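Local coordinates for protein L-asparaginase 1 (Escherichia coli, PDB 6NXC) that catalyses the hydrolysis of L-asparagine to L-aspartate and ammonium, as a cytoplasmic, allosterically regulated homotetramer, at residues S25-T31 and Y102-L108; L128-V134 and I164-F170. The protein carries 1 engineered substitution. All blocks are in the same frame, centred on the assembly; numbering follows the deposited sequence.

Contact 1 of 2, residues S25-T31 and Y102-L108; sequences SIYVAYT and YDGFVIL
Strands 25-31 and 104-108 run parallel, joined by backbone bonds that begin where Asp103 N meets Ser25 O at 2.8 Å and are almost straight there. Tyr27 and Ala29 each use both N-H and C=O toward the partner strand, Tyr27 with Gly104 and Val106, Ala29 with Val106 and Leu108. Polar side chains close the ladder at both ends. At the start, Asp103 OD2 takes the N-H of Ser25 at 2.9 Å on its anti side, 23° out of the carboxylate plane. At the finish, Leu108 O is gripped twice by one residue: Thr31 N reaches it at 3.0 Å, and Thr31 OG1 meets a lone pair in the carbonyl plane at 2.7 Å. With chi1 at 70°, OG1 sits between backbone N and carbonyl carbon; threonine suits the place because its hydroxyl completes this double hold while its methyl, CG2, touches Ile107 CG2.

An aromatic cluster lies toward the Ser25 end. Tyr27 CB stands over one face of the Tyr102 ring, a CH-pi contact 3.9 Å from the centroid, while the edge of the Tyr27 ring turns toward that same ring, the planes at 56°. Phe105 CD1 touches Tyr27 CB at 3.8 Å. Aliphatic packing fills the rest: Ile26 CG2 meets Val106 CG2 at 3.9 Å, and small Ala29 leaves room for Ile107 CD1.

Strand 25-32 is flanked by strand 68-78, and strand 104-108 by strand 132-135. Helix 148-161 covers Ile26, Val28 and Val106, whereas Tyr27 stacks on His98 and bonds through OH to Asp94 of helix 85-98.

Contact 2 of 2, residues L128-V134 and I164-F170; sequences LGKPVIV and INEVTLF
Three bridges, Val132 with Val167, Ile133 with Thr168 and Val134 with Leu169, form the tight part of this parallel pairing. Thr168 N gives to Val132 O and Thr168 O receives Val134 N, both at 2.8 Å; Phe170 N then bonds to Val134 O. Beta-branched valine, isoleucine and threonine suit the extended backbone and fill both faces. On one, Ile133 CG2 lies beside Phe170 CB at 3.8 Å, the two side chains pointing the same way. With chi1 at -50°, Ile133 CG1 lies beside its own backbone N and comes 3.5 Å from Thr168 OG1. On the other, Val167 CG1 packs loosely on Val132 CG1 and Val134 CG2, and its CG2 meets Leu128 CD2 at 4.0 Å.

Toward the start of the segments the strand ladder gives out: the chains stay close, but Val132 N reaches Glu166 O only by a weak bond of 3.4 Å, and Pro131 has no N-H to give. A water beside that bond lies within bonding reach of Ile164 O and Glu166 O, which compete for its protons, and pairs with Thr168 OG1 at 2.7 Å. Asn165, centre of an inverse gamma turn, marks the more solvent-accessible end: its amide lies against the Gly129 backbone, with OD1 3.4 Å from Gly129 CA, while its CB approaches Leu128 O. Replacing Asn165 by an alanine would probably leave the Gly129 backbone without its amide cover and the turn less firmly held to the opposite loop.

Helix 148-161 links the two strands in a beta-alpha-beta unit and packs on Ile133 and Phe170. Helix 114-124 covers Val134, Val167 and Leu169 on the other face; strand 104-108 flanks strand 132-135, and strand 174-177 adjoins strand 167-171 antiparallel.

Contacts 1 and 2 belong to one sheet, their centres about 10 Å apart, and come in series along the chain. Strands 104-108 and 132-135 are direct neighbours: Ile107 N probably bonds to Ile133 O at 2.7 Å, and Lys130 NZ, held also by Tyr99 O, ties back to Tyr102 O. In contact 1 the side chain of Tyr30 lies about 9 Å from that of the active-site Thr34, and that of Thr31 about 7 Å from that of substrate-binding Ser80. In contact 2 the side chain of Leu169 lies about 8 Å from those of substrate-binding Thr111 and of Ala182, the engineered residue of the allosteric site, and about 11 Å from a bound asparagine.

Contact 1 of 2, residues S25-T31 and Y102-L108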
loop_
_atom_site.group_PDB
_atom_site.type_symbol
_atom_site.label_atom_id
_atom_site.label_comp_id
_atom_site.label_asym_id
_atom_site.label_seq_id
_atom_site.Cartn_x
_atom_site.Cartn_y
_atom_site.Cartn_z
ATOM N N SER B 25 22.614 20.808 19.789
ATOM C CA SER B 25 21.652 21.289 20.780
ATOM C C SER B 25 20.366 21.590 20.040
ATOM O O SER B 25 20.365 22.518 19.203
ATOM C CB SER B 25 22.298 22.467 21.443
ATOM O OG SER B 25 21.505 22.911 22.491
ATOM N N ILE B 26 19.314 20.908 20.417
ATOM C CA ILE B 26 17.997 21.045 19.752
ATOM C C ILE B 26 17.019 21.725 20.715
ATOM O O ILE B 26 16.943 21.425 21.933
ATOM C CB ILE B 26 17.494 19.688 19.271
ATOM C CG1 ILE B 26 18.513 18.879 18.435
ATOM C CG2 ILE B 26 16.159 19.835 18.558
ATOM C CD1 ILE B 26 18.997 19.618 17.210
ATOM N N TYR B 27 16.318 22.683 20.194
ATOM C CA TYR B 27 15.253 23.379 20.940
ATOM C C TYR B 27 13.914 22.683 20.692
ATOM O O TYR B 27 13.484 22.518 19.497
ATOM C CB TYR B 27 15.175 24.824 20.483
ATOM C CG TYR B 27 14.189 25.702 21.225
ATOM C CD1 TYR B 27 14.540 26.245 22.468
ATOM C CD2 TYR B 27 12.965 26.073 20.679
ATOM C CE1 TYR B 27 13.701 27.103 23.150
ATOM C CE2 TYR B 27 12.093 26.927 21.375
ATOM C CZ TYR B 27 12.483 27.459 22.597
ATOM O OH TYR B 27 11.699 28.364 23.260
ATOM N N VAL B 28 13.197 22.394 21.783
ATOM C CA VAL B 28 11.875 21.716 21.629
ATOM C C VAL B 28 10.813 22.719 22.156
ATOM O O VAL B 28 10.836 23.018 23.344
ATOM C CB VAL B 28 11.863 20.441 22.437
ATOM C CG1 VAL B 28 10.491 19.721 22.261
ATOM C CG2 VAL B 28 12.969 19.487 22.073
ATOM N N ALA B 29 9.926 23.107 21.265
ATOM C CA ALA B 29 8.745 23.969 21.514
ATOM C C ALA B 29 7.614 23.016 21.868
ATOM O O ALA B 29 7.023 22.402 20.981
ATOM C CB ALA B 29 8.503 24.859 20.330
ATOM N N TYR B 30 7.357 22.867 23.165
ATOM C CA TYR B 30 6.244 22.044 23.655
ATOM C C TYR B 30 4.951 22.922 23.593
ATOM O O TYR B 30 4.661 23.589 24.533
ATOM C CB TYR B 30 6.625 21.483 25.005
ATOM C CG TYR B 30 5.539 20.626 25.614
ATOM C CD1 TYR B 30 4.605 20.010 24.854
ATOM C CD2 TYR B 30 5.447 20.555 26.992
ATOM C CE1 TYR B 30 3.607 19.233 25.443
ATOM C CE2 TYR B 30 4.467 19.790 27.599
ATOM C CZ TYR B 30 3.577 19.099 26.825
ATOM O OH TYR B 30 2.570 18.395 27.436
ATOM N N THR B 31 4.181 22.884 22.500
ATOM C CA THR B 31 3.019 23.755 22.293
ATOM C C THR B 31 1.797 23.187 23.027
ATOM O O THR B 31 0.874 23.969 23.265
ATOM C CB THR B 31 2.777 24.074 20.810
ATOM O OG1 THR B 31 2.331 22.882 20.162
ATOM C CG2 THR B 31 3.986 24.679 20.188
ATOM N N TYR B 102 20.508 27.532 18.807
ATOM C CA TYR B 102 20.296 26.059 18.728
ATOM C C TYR B 102 20.619 25.618 17.311
ATOM O O TYR B 102 20.617 26.448 16.407
ATOM C CB TYR B 102 18.851 25.763 19.127
ATOM C CG TYR B 102 18.633 26.057 20.588
ATOM C CD1 TYR B 102 18.282 27.332 21.034
ATOM C CD2 TYR B 102 18.823 25.072 21.539
ATOM C CE1 TYR B 102 18.111 27.634 22.381
ATOM C CE2 TYR B 102 18.576 25.362 22.874
ATOM C CZ TYR B 102 18.231 26.620 23.295
ATOM O OH TYR B 102 18.049 26.850 24.634
ATOM N N ASP B 103 20.807 24.325 17.129
ATOM C CA ASP B 103 21.159 23.724 15.826
ATOM C C ASP B 103 19.929 23.282 15.075
ATOM O O ASP B 103 19.986 22.885 13.917
ATOM C CB ASP B 103 22.134 22.604 16.054
ATOM C CG ASP B 103 23.418 23.050 16.723
ATOM O OD1 ASP B 103 23.879 24.115 16.285
ATOM O OD2 ASP B 103 23.840 22.421 17.779
ATOM N N GLY B 104 18.816 23.201 15.765
ATOM C CA GLY B 104 17.549 22.775 15.145
ATOM C C GLY B 104 16.397 22.908 16.106
ATOM O O GLY B 104 16.632 23.091 17.324
ATOM N N PHE B 105 15.188 22.645 15.602
ATOM C CA PHE B 105 13.933 22.946 16.323
ATOM C C PHE B 105 12.985 21.763 16.132
ATOM O O PHE B 105 12.703 21.400 14.974
ATOM C CB PHE B 105 13.422 24.274 15.737
ATOM C CG PHE B 105 14.473 25.348 15.876
ATOM C CD1 PHE B 105 14.544 26.162 17.002
ATOM C CD2 PHE B 105 15.369 25.526 14.850
ATOM C CE1 PHE B 105 15.570 27.091 17.131
ATOM C CE2 PHE B 105 16.440 26.390 15.007
ATOM C CZ PHE B 105 16.567 27.106 16.172
ATOM N N VAL B 106 12.448 21.278 17.210
ATOM C CA VAL B 106 11.310 20.323 17.150
ATOM C C VAL B 106 10.097 20.988 17.771
ATOM O O VAL B 106 10.179 21.557 18.914
ATOM C CB VAL B 106 11.687 19.033 17.873
ATOM C CG1 VAL B 106 10.457 18.126 18.050
ATOM C CG2 VAL B 106 12.821 18.307 17.159
ATOM N N ILE B 107 9.007 20.961 17.047
ATOM C CA ILE B 107 7.756 21.565 17.492
ATOM C C ILE B 107 6.896 20.361 17.925
ATOM O O ILE B 107 6.423 19.639 17.034
ATOM C CB ILE B 107 7.112 22.452 16.418
ATOM C CG1 ILE B 107 8.014 23.508 15.742
ATOM C CG2 ILE B 107 5.906 23.160 16.934
ATOM C CD1 ILE B 107 8.824 24.340 16.688
ATOM N N LEU B 108 6.634 20.235 19.228
ATOM C CA LEU B 108 5.755 19.169 19.725
ATOM C C LEU B 108 4.342 19.752 19.702
ATOM O O LEU B 108 4.173 20.915 20.251
ATOM C CB LEU B 108 6.088 18.820 21.174
ATOM C CG LEU B 108 7.120 17.743 21.374
ATOM C CD1 LEU B 108 7.271 17.436 22.880
ATOM C CD2 LEU B 108 6.737 16.479 20.615
#

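Contact 2 of 2, residues L128-V134 and I164-F170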
loop_
_atom_site.group_PDB
_atom_site.type_symbol
_atom_site.label_atom_id
_atom_site.label_comp_id
_atom_site.label_asym_id
_atom_site.label_seq_id
_atom_site.Cartn_x
_atom_site.Cartn_y
_atom_site.Cartn_z
ATOM N N LEU B 128 15.336 29.969 5.820
ATOM C CA LEU B 128 15.473 28.938 6.880
ATOM C C LEU B 128 16.728 28.089 6.611
ATOM O O LEU B 128 16.729 27.374 5.602
ATOM C CB LEU B 128 14.233 28.025 6.869
ATOM C CG LEU B 128 14.224 26.996 7.981
ATOM C CD1 LEU B 128 14.298 27.523 9.391
ATOM C CD2 LEU B 128 12.977 26.169 7.923
ATOM N N GLY B 129 17.702 28.084 7.530
ATOM C CA GLY B 129 18.972 27.348 7.361
ATOM C C GLY B 129 19.230 26.345 8.433
ATOM O O GLY B 129 20.398 25.912 8.568
ATOM N N LYS B 130 18.148 25.902 9.117
ATOM C CA LYS B 130 18.206 24.888 10.171
ATOM C C LYS B 130 16.914 24.116 10.094
ATOM O O LYS B 130 15.925 24.617 9.605
ATOM C CB LYS B 130 18.412 25.478 11.576
ATOM C CG LYS B 130 19.656 26.361 11.692
ATOM C CD LYS B 130 19.876 26.928 13.052
ATOM C CE LYS B 130 20.989 27.962 13.054
ATOM N NZ LYS B 130 21.562 28.216 14.378
ATOM N N PRO B 131 16.924 22.856 10.549
ATOM C CA PRO B 131 15.730 22.034 10.468
ATOM C C PRO B 131 14.727 22.520 11.512
ATOM O O PRO B 131 15.033 22.860 12.713
ATOM C CB PRO B 131 16.309 20.641 10.732
ATOM C CG PRO B 131 17.504 20.883 11.536
ATOM C CD PRO B 131 18.119 22.129 11.031
ATOM N N VAL B 132 13.469 22.368 11.104
ATOM C CA VAL B 132 12.288 22.602 11.953
ATOM C C VAL B 132 11.405 21.422 11.668
ATOM O O VAL B 132 11.013 21.240 10.499
ATOM C CB VAL B 132 11.585 23.915 11.618
ATOM C CG1 VAL B 132 10.356 24.025 12.425
ATOM C CG2 VAL B 132 12.451 25.169 11.779
ATOM N N ILE B 133 11.161 20.635 12.687
ATOM C CA ILE B 133 10.415 19.366 12.565
ATOM C C ILE B 133 9.241 19.382 13.524
ATOM O O ILE B 133 9.419 19.475 14.774
ATOM C CB ILE B 133 11.329 18.173 12.890
ATOM C CG1 ILE B 133 12.664 18.204 12.125
ATOM C CG2 ILE B 133 10.528 16.912 12.703
ATOM C CD1 ILE B 133 13.478 16.909 12.233
ATOM N N VAL B 134 8.032 19.238 12.971
ATOM C CA VAL B 134 6.835 19.150 13.800
ATOM C C VAL B 134 6.571 17.658 14.021
ATOM O O VAL B 134 6.598 16.912 13.052
ATOM C CB VAL B 134 5.665 19.884 13.123
ATOM C CG1 VAL B 134 4.457 19.975 14.000
ATOM C CG2 VAL B 134 6.056 21.297 12.615
ATOM N N ILE B 164 17.757 18.853 7.204
ATOM C CA ILE B 164 17.097 19.416 6.013
ATOM C C ILE B 164 16.511 20.774 6.399
ATOM O O ILE B 164 15.759 20.888 7.439
ATOM C CB ILE B 164 16.060 18.443 5.444
ATOM C CG1 ILE B 164 15.271 19.086 4.294
ATOM C CG2 ILE B 164 15.164 18.031 6.554
ATOM C CD1 ILE B 164 14.861 18.147 3.138
ATOM N N ASN B 165 16.834 21.776 5.594
ATOM C CA ASN B 165 16.417 23.169 5.868
ATOM C C ASN B 165 15.036 23.465 5.282
ATOM O O ASN B 165 14.853 24.356 4.402
ATOM C CB ASN B 165 17.355 24.150 5.164
ATOM C CG ASN B 165 18.758 24.159 5.719
ATOM O OD1 ASN B 165 19.507 24.888 5.108
ATOM N ND2 ASN B 165 19.102 23.393 6.747
ATOM N N GLU B 166 14.058 22.771 5.818
ATOM C CA GLU B 166 12.658 22.894 5.487
ATOM C C GLU B 166 11.909 22.632 6.775
ATOM O O GLU B 166 12.441 22.081 7.840
ATOM C CB GLU B 166 12.240 21.822 4.459
ATOM C CG GLU B 166 12.725 21.990 3.064
ATOM C CD GLU B 166 12.065 21.002 2.103
ATOM O OE1 GLU B 166 12.773 20.512 1.242
ATOM O OE2 GLU B 166 10.824 20.745 2.207
ATOM N N VAL B 167 10.677 23.104 6.745
ATOM C CA VAL B 167 9.746 22.739 7.797
ATOM C C VAL B 167 9.205 21.367 7.430
ATOM O O VAL B 167 8.624 21.231 6.300
ATOM C CB VAL B 167 8.598 23.721 7.998
ATOM C CG1 VAL B 167 7.754 23.159 9.114
ATOM C CG2 VAL B 167 9.092 25.126 8.277
ATOM N N THR B 168 9.429 20.395 8.299
ATOM C CA THR B 168 9.021 19.033 8.017
ATOM C C THR B 168 8.140 18.544 9.141
ATOM O O THR B 168 8.036 19.133 10.198
ATOM C CB THR B 168 10.271 18.167 7.865
ATOM O OG1 THR B 168 11.114 18.242 9.037
ATOM C CG2 THR B 168 11.106 18.524 6.645
ATOM N N LEU B 169 7.573 17.343 8.914
ATOM C CA LEU B 169 6.669 16.697 9.863
ATOM C C LEU B 169 7.148 15.248 9.990
ATOM O O LEU B 169 7.281 14.583 8.925
ATOM C CB LEU B 169 5.204 16.821 9.374
ATOM C CG LEU B 169 4.175 16.360 10.381
ATOM C CD1 LEU B 169 2.858 17.096 10.072
ATOM C CD2 LEU B 169 4.052 14.849 10.368
ATOM N N PHE B 170 7.479 14.806 11.200
ATOM C CA PHE B 170 7.962 13.408 11.472
ATOM C C PHE B 170 6.886 12.597 12.148
ATOM O O PHE B 170 6.347 13.093 13.150
ATOM C CB PHE B 170 9.191 13.389 12.376
ATOM C CG PHE B 170 9.795 12.041 12.309
ATOM C CD1 PHE B 170 9.279 11.039 13.183
ATOM C CD2 PHE B 170 10.775 11.735 11.401
ATOM C CE1 PHE B 170 9.786 9.765 13.099
ATOM C CE2 PHE B 170 11.256 10.432 11.320
ATOM C CZ PHE B 170 10.706 9.451 12.110
HETATM O O HOH W 1 13.263 19.875 8.831
#